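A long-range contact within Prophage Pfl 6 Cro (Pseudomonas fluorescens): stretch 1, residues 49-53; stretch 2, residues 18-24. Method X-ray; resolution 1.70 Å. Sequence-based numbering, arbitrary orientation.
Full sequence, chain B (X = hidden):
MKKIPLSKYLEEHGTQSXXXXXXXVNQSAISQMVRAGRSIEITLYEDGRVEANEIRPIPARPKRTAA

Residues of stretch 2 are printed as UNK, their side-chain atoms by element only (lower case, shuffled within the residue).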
ATOM      1  N   ARG B  49     -12.689  13.631   4.754  1.00 42.70           N
ATOM      2  CA  ARG B  49     -11.284  13.231   4.824  1.00 38.50           C
ATOM      3  C   ARG B  49     -10.720  12.657   3.511  1.00 36.56           C
ATOM      4  O   ARG B  49     -11.421  12.014   2.690  1.00 37.32           O
ATOM      5  CB  ARG B  49     -11.073  12.248   5.978  1.00 39.05           C
ATOM      6  CG  ARG B  49     -11.364  12.853   7.380  1.00 43.80           C
ATOM      7  CD  ARG B  49     -10.422  12.264   8.413  1.00 50.90           C
ATOM      8  NE  ARG B  49     -10.688  10.846   8.680  0.75 58.20           N
ATOM      9  CZ  ARG B  49      -9.842   9.845   8.437  1.00 59.85           C
ATOM     10  NH1 ARG B  49      -8.639  10.089   7.908  1.00 54.67           N
ATOM     11  NH2 ARG B  49     -10.206   8.595   8.739  1.00 65.07           N
ATOM     12  N   VAL B  50      -9.420  12.885   3.322  1.00 32.68           N
ATOM     13  CA  VAL B  50      -8.718  12.365   2.149  1.00 30.37           C
ATOM     14  C   VAL B  50      -7.446  11.756   2.679  1.00 26.39           C
ATOM     15  O   VAL B  50      -6.768  12.372   3.499  1.00 27.35           O
ATOM     16  CB  VAL B  50      -8.456  13.416   1.024  1.00 32.71           C
ATOM     17  CG1 VAL B  50      -7.541  12.828  -0.088  1.00 31.28           C
ATOM     18  CG2 VAL B  50      -9.765  13.939   0.441  1.00 38.90           C
ATOM     19  N   GLU B  51      -7.156  10.520   2.251  1.00 25.06           N
ATOM     20  CA  GLU B  51      -5.908   9.882   2.634  1.00 23.92           C
ATOM     21  C   GLU B  51      -5.099   9.456   1.415  1.00 22.80           C
ATOM     22  O   GLU B  51      -5.633   9.305   0.311  1.00 27.25           O
ATOM     23  CB  GLU B  51      -6.105   8.674   3.548  1.00 21.18           C
ATOM     24  CG  GLU B  51      -6.785   9.002   4.857  1.00 24.23           C
ATOM     25  CD  GLU B  51      -6.881   7.823   5.773  1.00 26.45           C
ATOM     26  OE1 GLU B  51      -7.225   6.727   5.307  1.00 30.08           O
ATOM     27  OE2 GLU B  51      -6.705   8.039   6.985  1.00 37.29           O
ATOM     28  N   ALA B  52      -3.827   9.240   1.631  1.00 22.49           N
ATOM     29  CA  ALA B  52      -2.926   8.833   0.523  1.00 22.27           C
ATOM     30  C   ALA B  52      -2.009   7.725   1.091  1.00 20.94           C
ATOM     31  O   ALA B  52      -1.530   7.830   2.230  1.00 21.03           O
ATOM     32  CB  ALA B  52      -2.127  10.015  -0.091  1.00 24.85           C
ATOM     33  N   ASN B  53      -1.674   6.778   0.222  1.00 20.56           N
ATOM     34  CA  ASN B  53      -0.839   5.601   0.553  1.00 20.24           C
ATOM     35  C   ASN B  53      -0.071   5.213  -0.684  1.00 21.45           C
ATOM     36  O   ASN B  53      -0.606   5.191  -1.800  1.00 25.03           O
ATOM     37  CB  ASN B  53      -1.739   4.393   0.974  1.00 18.81           C
ATOM     38  CG  ASN B  53      -2.405   4.602   2.310  1.00 21.69           C
ATOM     39  OD1 ASN B  53      -1.741   4.538   3.351  1.00 24.05           O
ATOM     40  ND2 ASN B  53      -3.733   4.749   2.296  1.00 19.68           N
ATOM     41  N   UNK B  18      -5.046  21.548  -4.268  1.00 31.63           N
ATOM     42  CA  UNK B  18      -6.118  21.079  -3.378  1.00 31.40           C
ATOM     43  C   UNK B  18      -5.795  19.755  -2.640  1.00 29.43           C
ATOM     44  O   UNK B  18      -6.059  19.578  -1.428  1.00 29.86           O
ATOM     45  c   UNK B  18      -7.366  20.917  -4.167  1.00 34.37           C
ATOM     46  N   UNK B  19      -5.320  18.772  -3.382  1.00 27.84           N
ATOM     47  CA  UNK B  19      -4.891  17.528  -2.757  1.00 26.40           C
ATOM     48  C   UNK B  19      -3.808  17.759  -1.645  1.00 26.93           C
ATOM     49  O   UNK B  19      -3.878  17.174  -0.545  1.00 27.62           O
ATOM     50  c   UNK B  19      -5.206  14.467  -2.624  1.00 21.33           C
ATOM     51  c   UNK B  19      -3.504  14.412  -4.428  1.00 24.03           C
ATOM     52  c   UNK B  19      -4.007  15.186  -3.302  1.00 23.69           C
ATOM     53  c   UNK B  19      -4.385  16.581  -3.830  1.00 25.18           C
ATOM     54  N   UNK B  20      -2.809  18.599  -1.928  1.00 26.72           N
ATOM     55  CA  UNK B  20      -1.717  18.870  -0.986  1.00 27.77           C
ATOM     56  C   UNK B  20      -2.280  19.423   0.308  1.00 29.53           C
ATOM     57  O   UNK B  20      -1.894  19.002   1.408  1.00 29.27           O
ATOM     58  c   UNK B  20      -0.731  19.858  -1.590  1.00 28.42           C
ATOM     59  N   UNK B  21      -3.223  20.357   0.156  1.00 31.09           N
ATOM     60  CA  UNK B  21      -3.895  20.925   1.309  1.00 34.97           C
ATOM     61  C   UNK B  21      -4.729  19.876   2.059  1.00 33.92           C
ATOM     62  O   UNK B  21      -4.731  19.858   3.298  1.00 37.28           O
ATOM     63  c   UNK B  21      -4.750  22.189   0.929  1.00 37.75           C
ATOM     64  N   UNK B  22      -5.453  19.027   1.338  1.00 32.50           N
ATOM     65  CA  UNK B  22      -6.281  18.001   2.021  1.00 33.29           C
ATOM     66  C   UNK B  22      -5.447  16.862   2.670  1.00 32.02           C
ATOM     67  O   UNK B  22      -5.876  16.242   3.657  1.00 34.61           O
ATOM     68  c   UNK B  22      -7.318  17.452   1.099  1.00 32.61           C
ATOM     69  N   UNK B  23      -4.251  16.616   2.152  1.00 29.52           N
ATOM     70  CA  UNK B  23      -3.356  15.661   2.796  1.00 30.20           C
ATOM     71  C   UNK B  23      -2.460  16.262   3.905  1.00 32.17           C
ATOM     72  O   UNK B  23      -1.896  15.500   4.719  1.00 33.95           O
ATOM     73  c   UNK B  23      -3.246  14.043   0.780  1.00 24.04           C
ATOM     74  c   UNK B  23      -2.180  13.675  -0.287  1.00 27.39           C
ATOM     75  c   UNK B  23      -3.976  12.804   1.447  1.00 24.12           C
ATOM     76  c   UNK B  23      -2.501  14.965   1.752  1.00 27.15           C
ATOM     77  N   UNK B  24      -2.376  17.602   3.946  1.00 33.29           N
ATOM     78  CA  UNK B  24      -1.472  18.332   4.837  1.00 38.32           C
ATOM     79  C   UNK B  24      -0.029  18.056   4.442  1.00 39.49           C
ATOM     80  O   UNK B  24       0.840  17.870   5.322  1.00 44.14           O
TER
HETATM   81  O   HOH W   1      -8.203  15.049   4.999  1.00 47.76           O

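Stretch 2 forms the last turns of a helix that begins earlier in the chain, and it packs against the strand of stretch 1 with its axis nearly perpendicular to it, at 95°, and 8.2 Å away at closest approach.

Position 18 carries a single side-chain carbon, which is out of reach of stretch 1 and touches none of it. One carbon beyond CA, with no branch, identifies Ala 18.

At position 19 there are four side-chain carbons, forked at the second, and no heteroatom. The CA-to-CB bond points sideways relative to the strand, yet the end of the chain comes nearer, one terminal carbon lying 3.8 Å from CG1 of Val 50. The fork at the second carbon defines Leu 19; the touching atom is CD1, and chi1 is t with chi2 p.

Position 20 again has one carbon, out of reach of the strand and buried against other parts of the structure. It is Ala 20.

Position 21 repeats the pattern of a lone carbon, but here the residue is exposed, and its side chain does not reach stretch 1. This is Ala 21.

Position 22 also ends at its first side-chain carbon, but this one points toward the strand: its CB is 4.2 Å from CB of Val 50, and the CA atoms of these two residues are 6.1 Å apart. The residue is Ala 22. Its amide N donates to O of Ala 18 at 2.9 Å, the regular helical bond.

Position 23 shows four carbons forked at the second. One terminal carbon is 3.5 Å from both O of Val 50 and C of Glu 51 and 3.6 Å from N of Ala 52, so it rests on the strand backbone. Both terminal carbons lie 3.7 Å from CB of Ala 52, and the one on the backbone is also 3.9 Å from CG1 of Val 50. The residue is Leu 23, CD2 being the branch on the backbone. Chi1 is m and chi2 t, and CA-to-CB points sideways.

Position 24 has no side-chain atoms at all and is Gly 24. It is the first residue to leave helical geometry, with phi of 66°, a value that by itself favours glycine; its N retains a weak bond to O of Ala 21 at 3.3 Å.

The contact is essentially apolar, with no direct hydrogen bond between the stretches and 212 Å² buried in total. Val 50 and Ala 52, alternate residues of the strand, point toward the helix, while Glu 51 between them points away and forms a salt bridge with Arg 49, NH1 of Arg 49 to OE2 of Glu 51 at 3.0 Å. Val 50 meets Leu 19, Ala 22 and Leu 23, whereas Ala 52 meets Leu 23 alone. Water 1 adds a polar link, donating to O of Ala 22 at 2.9 Å and accepting from N of Val 50 at 3.0 Å.

Stretch 2 (18-24) ALAAALG
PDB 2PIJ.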